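Side-chain contact in avidin (Gallus gallus, PDB 4U46), which probably binds small molecules such as sterols, as an engineered variant of the biotin-binding hen protein: residues A[35-40]-A[70-75]. Sequence-based numbering, arbitrary orientation.
Unlike the reference sequence in segment 35-40: Ala39 (reference Thr), Thr40 (reference Ala).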
# COMPACT_ATOMS: atom_id res chain seq x y z
N GLY A 35 2.10 0.65 -24.43
CA GLY A 35 1.03 -0.25 -24.76
C GLY A 35 -0.29 0.40 -24.50
O GLY A 35 -0.38 1.64 -24.41
N THR A 36 -1.31 -0.43 -24.36
CA THR A 36 -2.66 0.01 -24.16
C THR A 36 -3.35 -0.84 -23.13
O THR A 36 -3.20 -2.06 -23.11
CB THR A 36 -3.43 -0.00 -25.51
OG1 THR A 36 -2.71 0.81 -26.45
CG2 THR A 36 -4.82 0.61 -25.35
N TYR A 37 -4.04 -0.17 -22.23
CA TYR A 37 -4.82 -0.81 -21.20
C TYR A 37 -6.31 -0.71 -21.56
O TYR A 37 -6.82 0.36 -21.80
CB TYR A 37 -4.57 -0.14 -19.85
CG TYR A 37 -4.83 -1.05 -18.66
CD1 TYR A 37 -6.11 -1.26 -18.18
CD2 TYR A 37 -3.77 -1.70 -18.02
CE1 TYR A 37 -6.34 -2.08 -17.07
CE2 TYR A 37 -4.00 -2.52 -16.94
CZ TYR A 37 -5.27 -2.72 -16.48
OH TYR A 37 -5.44 -3.54 -15.39
N ILE A 38 -6.99 -1.85 -21.62
CA ILE A 38 -8.37 -1.92 -22.04
C ILE A 38 -9.19 -2.49 -20.91
O ILE A 38 -8.91 -3.60 -20.44
CB ILE A 38 -8.49 -2.80 -23.31
CG1 ILE A 38 -7.73 -2.17 -24.47
CG2 ILE A 38 -9.95 -3.04 -23.70
CD1 ILE A 38 -6.35 -2.74 -24.69
N ALA A 39 -10.19 -1.73 -20.47
CA ALA A 39 -11.05 -2.14 -19.37
C ALA A 39 -12.53 -1.87 -19.68
O ALA A 39 -12.87 -1.03 -20.54
CB ALA A 39 -10.66 -1.39 -18.11
N THR A 40 -13.41 -2.58 -18.96
CA THR A 40 -14.86 -2.30 -19.03
C THR A 40 -15.17 -1.24 -18.01
O THR A 40 -14.67 -1.30 -16.89
CB THR A 40 -15.74 -3.51 -18.62
OG1 THR A 40 -15.61 -3.74 -17.20
CG2 THR A 40 -15.38 -4.76 -19.39
N PHE A 70 4.80 0.44 -14.79
CA PHE A 70 4.21 1.30 -15.77
C PHE A 70 3.13 2.19 -15.16
O PHE A 70 2.58 1.93 -14.07
CB PHE A 70 3.69 0.53 -17.02
CG PHE A 70 2.62 -0.56 -16.72
CD1 PHE A 70 1.26 -0.25 -16.68
CD2 PHE A 70 3.00 -1.89 -16.57
CE1 PHE A 70 0.29 -1.25 -16.42
CE2 PHE A 70 2.04 -2.89 -16.39
CZ PHE A 70 0.70 -2.56 -16.32
N THR A 71 2.81 3.23 -15.90
CA THR A 71 1.83 4.23 -15.58
C THR A 71 0.75 4.17 -16.69
O THR A 71 1.07 4.14 -17.92
CB THR A 71 2.46 5.65 -15.62
OG1 THR A 71 3.56 5.74 -14.74
CG2 THR A 71 1.45 6.71 -15.22
N VAL A 72 -0.51 4.06 -16.25
CA VAL A 72 -1.66 4.15 -17.12
C VAL A 72 -2.23 5.57 -16.99
O VAL A 72 -2.63 6.02 -15.90
CB VAL A 72 -2.76 3.15 -16.78
CG1 VAL A 72 -3.88 3.26 -17.82
CG2 VAL A 72 -2.23 1.73 -16.72
N ASN A 73 -2.24 6.29 -18.08
CA ASN A 73 -2.69 7.68 -18.09
C ASN A 73 -4.15 7.67 -18.61
O ASN A 73 -4.39 7.68 -19.82
CB ASN A 73 -1.75 8.53 -18.92
CG ASN A 73 -2.06 10.02 -18.82
OD1 ASN A 73 -2.88 10.47 -18.01
ND2 ASN A 73 -1.42 10.79 -19.66
N TRP A 74 -5.08 7.51 -17.68
CA TRP A 74 -6.50 7.18 -17.99
C TRP A 74 -7.10 8.31 -18.85
O TRP A 74 -6.83 9.46 -18.60
CB TRP A 74 -7.32 7.04 -16.72
CG TRP A 74 -6.90 5.89 -15.85
CD1 TRP A 74 -6.34 5.97 -14.64
CD2 TRP A 74 -7.02 4.51 -16.15
NE1 TRP A 74 -6.07 4.74 -14.15
CE2 TRP A 74 -6.48 3.81 -15.06
CE3 TRP A 74 -7.52 3.80 -17.24
CZ2 TRP A 74 -6.42 2.43 -15.02
CZ3 TRP A 74 -7.47 2.46 -17.21
CH2 TRP A 74 -6.92 1.76 -16.10
N LYS A 75 -7.77 7.95 -19.94
CA LYS A 75 -8.23 8.93 -20.93
C LYS A 75 -9.64 9.43 -20.63
O LYS A 75 -10.06 10.44 -21.18
CB LYS A 75 -8.23 8.32 -22.33
CG LYS A 75 -6.95 8.53 -23.10
CD LYS A 75 -7.01 7.78 -24.44
CE LYS A 75 -7.91 8.46 -25.45
NZ LYS A 75 -8.41 7.49 -26.46
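Tyr37 meets Trp74, Val72 and Phe70 inside the avidin barrel, a worked example of how two strands that share no backbone hydrogen bond meet through interior side chains, here helped by a tryptophan in the loop after one of them. The aromatic part is an offset edge-to-face pair: the six-membered ring of Trp74 turns its edge toward the face of Tyr37, with the planes at 81° and the centroids 5.6 Å apart. The leading atom of the indole, Trp74 CH2, comes to 3.8 Å from Tyr37 CD1 and also lies near Tyr37 CE1.

The remaining apolar packing centres on Val72, whose two methyls divide the work. Val72 CG1, anti to the backbone N (chi1 -176°), lies 4.0 Å from Tyr37 CB and rests over one face of the Trp74 ring, toward its rim. Val72 CG2 touches Tyr37 CD2 at 4.0 Å and also lies in the plane of the Phe70 ring, at its edge. Phe70 adds a looser contact, Phe70 CE1 to Tyr37 CD2 at 4.4 Å.

Both polar ends are satisfied elsewhere: Tyr37 OH hydrogen-bonds His20 and Trp74 NE1 bonds Thr81 OG1. As in other avidins, with their aromatic-lined biotin site, these rings probably help wall the ligand pocket. Phe83 of strand 80-89 stacks on Phe70 and also meets Tyr37, while strand 48-57 runs between strands 32-40 and 67-73 in the antiparallel barrel.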